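Local coordinates for protein RmpD (Hexulose-6-phosphate synthase) (Streptococcus mutans, PDB 3EXR) that folds as a TIM barrel and belongs to the orotidine 5'-phosphate decarboxylase / HUMPS family, at residues K3-A11 with A209-W220. Residues are numbered along the deposited sequence; the frame is centred on the assembly and turned at random.
Sequences KQLPNLQVA and ARAFKDEIKRIW
Lys213 sets CG anti to its backbone N (chi1 -175°) and then bends at chi2 (83°), which brings its NZ to the carbonyl oxygen of Pro6. Trp220 has CG beside its own N, and its indole lies against the ring of the same proline. In this TIM barrel the C-terminal helix, which follows the last strand, packs on the outside of the first strand; segment 209-220 of the helix runs nearly antiparallel to strand segment 7-11 (154°). Lys213 NZ donates to Pro6 O at 2.7 Å, from a position tilted out of the carbonyl plane. The same NZ forms a salt bridge with Asp32, which also accepts a hydrogen bond from Leu8 N. One carboxylate thus ties the helix to the start of the strand. Ile216 CG2 packs against Pro6 CD at 3.6 Å. Leu5 reaches the last turn of the helix, with CD1 near Lys217 and CD2 3.9 Å from Trp220 CB. Further along the strand, Leu8 points toward the helix and packs against it. Its CD1 meets Phe212 CD2 obliquely at 3.7 Å, and its CD2 lies 3.4 Å from Ala209 O. Trp220 NE1 is hydrogen-bonded to Val188 O, which helps to fix the indole. Ile219 CG2 lies over the opposite indole face from Pro6. The proline side is a CH-pi contact, with Pro6 CG 3.7 Å from the centroid of the five-membered ring of Trp220.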
loop_
_atom_site.group_PDB
_atom_site.type_symbol
_atom_site.label_atom_id
_atom_site.label_comp_id
_atom_site.label_asym_id
_atom_site.label_seq_id
_atom_site.Cartn_x
_atom_site.Cartn_y
_atom_site.Cartn_z
ATOM N N LYS A 3 5.265 31.735 -6.930
ATOM C CA LYS A 3 4.990 31.407 -5.503
ATOM C C LYS A 3 3.495 31.271 -5.243
ATOM O O LYS A 3 2.684 32.072 -5.721
ATOM C CB LYS A 3 5.582 32.479 -4.584
ATOM N N GLN A 4 3.129 30.259 -4.474
ATOM C CA GLN A 4 1.749 30.088 -4.051
ATOM C C GLN A 4 1.710 29.791 -2.557
ATOM O O GLN A 4 2.720 29.440 -1.950
ATOM C CB GLN A 4 1.066 28.964 -4.844
ATOM C CG GLN A 4 1.793 27.631 -4.804
ATOM C CD GLN A 4 1.088 26.573 -5.613
ATOM O OE1 GLN A 4 0.704 26.816 -6.764
ATOM N NE2 GLN A 4 0.902 25.388 -5.018
ATOM N N LEU A 5 0.531 29.934 -1.978
ATOM C CA LEU A 5 0.315 29.587 -0.590
ATOM C C LEU A 5 0.362 28.065 -0.401
ATOM O O LEU A 5 0.101 27.304 -1.344
ATOM C CB LEU A 5 -1.057 30.061 -0.165
ATOM C CG LEU A 5 -1.321 31.555 0.013
ATOM C CD1 LEU A 5 -2.766 31.753 0.416
ATOM C CD2 LEU A 5 -0.397 32.120 1.064
ATOM N N PRO A 6 0.662 27.604 0.816
ATOM C CA PRO A 6 0.468 26.165 1.063
ATOM C C PRO A 6 -0.956 25.740 0.724
ATOM O O PRO A 6 -1.903 26.474 1.019
ATOM C CB PRO A 6 0.718 26.014 2.564
ATOM C CG PRO A 6 1.664 27.196 2.899
ATOM C CD PRO A 6 1.176 28.319 1.997
ATOM N N ASN A 7 -1.090 24.536 0.155
ATOM C CA ASN A 7 -2.379 23.954 -0.143
ATOM C C ASN A 7 -3.022 23.441 1.136
ATOM O O ASN A 7 -2.334 23.049 2.072
ATOM C CB ASN A 7 -2.218 22.757 -1.086
ATOM C CG ASN A 7 -1.807 23.132 -2.497
ATOM O OD1 ASN A 7 -0.919 22.474 -3.075
ATOM N ND2 ASN A 7 -2.461 24.134 -3.090
ATOM N N LEU A 8 -4.354 23.453 1.161
ATOM C CA LEU A 8 -5.129 22.683 2.091
ATOM C C LEU A 8 -5.643 21.452 1.348
ATOM O O LEU A 8 -6.351 21.573 0.346
ATOM C CB LEU A 8 -6.321 23.484 2.613
ATOM C CG LEU A 8 -7.298 22.667 3.473
ATOM C CD1 LEU A 8 -6.619 21.916 4.622
ATOM C CD2 LEU A 8 -8.418 23.518 3.995
ATOM N N GLN A 9 -5.294 20.286 1.871
ATOM C CA GLN A 9 -5.717 18.995 1.329
ATOM C C GLN A 9 -6.579 18.287 2.350
ATOM O O GLN A 9 -6.270 18.314 3.535
ATOM C CB GLN A 9 -4.491 18.179 0.967
ATOM C CG GLN A 9 -4.750 16.758 0.591
ATOM C CD GLN A 9 -3.507 16.097 -0.020
ATOM O OE1 GLN A 9 -2.726 16.763 -0.672
ATOM N NE2 GLN A 9 -3.342 14.805 0.190
ATOM N N VAL A 10 -7.640 17.628 1.879
ATOM C CA VAL A 10 -8.444 16.764 2.746
ATOM C C VAL A 10 -8.264 15.302 2.342
ATOM O O VAL A 10 -8.403 14.955 1.168
ATOM C CB VAL A 10 -9.967 17.125 2.742
ATOM C CG1 VAL A 10 -10.590 16.966 1.347
ATOM C CG2 VAL A 10 -10.720 16.274 3.727
ATOM N N ALA A 11 -7.889 14.492 3.321
ATOM C CA ALA A 11 -7.778 13.054 3.158
ATOM C C ALA A 11 -9.118 12.428 3.495
ATOM O O ALA A 11 -9.719 12.744 4.528
ATOM C CB ALA A 11 -6.699 12.508 4.111
ATOM N N ALA A 209 -12.842 24.203 7.244
ATOM C CA ALA A 209 -11.913 24.196 6.120
ATOM C C ALA A 209 -11.513 25.616 5.738
ATOM O O ALA A 209 -10.324 25.909 5.580
ATOM C CB ALA A 209 -12.508 23.450 4.903
ATOM N N ARG A 210 -12.500 26.511 5.621
ATOM C CA ARG A 210 -12.181 27.895 5.279
ATOM C C ARG A 210 -11.331 28.579 6.351
ATOM O O ARG A 210 -10.462 29.376 6.006
ATOM C CB ARG A 210 -13.450 28.695 5.016
ATOM C CG ARG A 210 -13.166 30.042 4.427
ATOM C CD ARG A 210 -14.433 30.849 4.283
ATOM N NE ARG A 210 -15.255 30.249 3.239
ATOM C CZ ARG A 210 -16.509 30.605 2.974
ATOM N NH1 ARG A 210 -17.078 31.595 3.647
ATOM N NH2 ARG A 210 -17.183 30.004 2.025
ATOM N N ALA A 211 -11.591 28.300 7.631
ATOM C CA ALA A 211 -10.813 28.925 8.722
ATOM C C ALA A 211 -9.358 28.470 8.660
ATOM O O ALA A 211 -8.446 29.251 8.897
ATOM C CB ALA A 211 -11.403 28.595 10.050
ATOM N N PHE A 212 -9.154 27.201 8.292
ATOM C CA PHE A 212 -7.825 26.631 8.185
ATOM C C PHE A 212 -7.080 27.344 7.044
ATOM O O PHE A 212 -5.941 27.792 7.221
ATOM C CB PHE A 212 -7.966 25.123 7.917
ATOM C CG PHE A 212 -6.713 24.314 8.141
ATOM C CD1 PHE A 212 -6.629 23.436 9.210
ATOM C CD2 PHE A 212 -5.680 24.341 7.222
ATOM C CE1 PHE A 212 -5.487 22.650 9.393
ATOM C CE2 PHE A 212 -4.535 23.557 7.405
ATOM C CZ PHE A 212 -4.456 22.706 8.496
ATOM N N LYS A 213 -7.749 27.511 5.898
ATOM C CA LYS A 213 -7.139 28.178 4.757
ATOM C C LYS A 213 -6.906 29.684 5.053
ATOM O O LYS A 213 -5.893 30.260 4.597
ATOM C CB LYS A 213 -7.979 27.931 3.487
ATOM C CG LYS A 213 -7.391 28.474 2.217
ATOM C CD LYS A 213 -6.352 27.526 1.624
ATOM C CE LYS A 213 -5.460 28.255 0.640
ATOM N NZ LYS A 213 -4.333 27.398 0.173
ATOM N N ASP A 214 -7.809 30.308 5.830
ATOM C CA ASP A 214 -7.649 31.709 6.239
ATOM C C ASP A 214 -6.331 31.882 7.030
ATOM O O ASP A 214 -5.605 32.869 6.868
ATOM C CB ASP A 214 -8.818 32.177 7.132
ATOM C CG ASP A 214 -10.109 32.443 6.382
ATOM O OD1 ASP A 214 -10.115 32.578 5.147
ATOM O OD2 ASP A 214 -11.174 32.542 7.042
ATOM N N GLU A 215 -6.033 30.929 7.901
ATOM C CA GLU A 215 -4.842 30.988 8.734
ATOM C C GLU A 215 -3.570 30.719 7.921
ATOM O O GLU A 215 -2.532 31.341 8.158
ATOM C CB GLU A 215 -4.971 30.029 9.918
ATOM C CG GLU A 215 -3.766 29.985 10.831
ATOM C CD GLU A 215 -3.602 31.253 11.686
ATOM O OE1 GLU A 215 -4.330 32.254 11.454
ATOM O OE2 GLU A 215 -2.726 31.240 12.589
ATOM N N ILE A 216 -3.643 29.779 6.976
ATOM C CA ILE A 216 -2.566 29.614 6.002
ATOM C C ILE A 216 -2.292 30.963 5.310
ATOM O O ILE A 216 -1.162 31.380 5.218
ATOM C CB ILE A 216 -2.910 28.539 4.940
ATOM C CG1 ILE A 216 -2.912 27.145 5.570
ATOM C CG2 ILE A 216 -1.938 28.622 3.777
ATOM C CD1 ILE A 216 -3.445 26.041 4.599
ATOM N N LYS A 217 -3.347 31.640 4.857
ATOM C CA LYS A 217 -3.213 32.962 4.220
ATOM C C LYS A 217 -2.600 33.997 5.166
ATOM O O LYS A 217 -1.786 34.833 4.741
ATOM C CB LYS A 217 -4.571 33.462 3.722
ATOM C CG LYS A 217 -4.511 34.686 2.812
ATOM C CD LYS A 217 -5.794 34.784 2.001
ATOM C CE LYS A 217 -6.019 36.176 1.423
ATOM N NZ LYS A 217 -7.271 36.181 0.587
ATOM N N ARG A 218 -2.996 33.991 6.437
ATOM C CA ARG A 218 -2.399 34.961 7.386
ATOM C C ARG A 218 -0.885 34.763 7.548
ATOM O O ARG A 218 -0.104 35.735 7.562
ATOM C CB ARG A 218 -3.072 34.863 8.749
ATOM C CG ARG A 218 -2.687 35.976 9.746
ATOM C CD ARG A 218 -3.168 35.710 11.154
ATOM N NE ARG A 218 -2.523 34.571 11.818
ATOM C CZ ARG A 218 -1.287 34.579 12.324
ATOM N NH1 ARG A 218 -0.507 35.669 12.243
ATOM N NH2 ARG A 218 -0.821 33.494 12.935
ATOM N N ILE A 219 -0.470 33.512 7.700
ATOM C CA ILE A 219 0.923 33.186 8.012
ATOM C C ILE A 219 1.823 33.269 6.787
ATOM O O ILE A 219 2.898 33.849 6.855
ATOM C CB ILE A 219 1.043 31.796 8.660
ATOM C CG1 ILE A 219 0.285 31.769 9.994
ATOM C CG2 ILE A 219 2.504 31.386 8.812
ATOM C CD1 ILE A 219 0.064 30.353 10.539
ATOM N N TRP A 220 1.387 32.718 5.663
ATOM C CA TRP A 220 2.210 32.646 4.465
ATOM C C TRP A 220 1.882 33.676 3.389
ATOM O O TRP A 220 2.632 33.788 2.429
ATOM C CB TRP A 220 2.146 31.214 3.852
ATOM C CG TRP A 220 2.912 30.170 4.630
ATOM C CD1 TRP A 220 4.213 29.786 4.431
ATOM C CD2 TRP A 220 2.425 29.373 5.710
ATOM N NE1 TRP A 220 4.566 28.816 5.343
ATOM C CE2 TRP A 220 3.489 28.559 6.151
ATOM C CE3 TRP A 220 1.194 29.270 6.366
ATOM C CZ2 TRP A 220 3.346 27.642 7.187
ATOM C CZ3 TRP A 220 1.065 28.352 7.398
ATOM C CH2 TRP A 220 2.139 27.582 7.817
#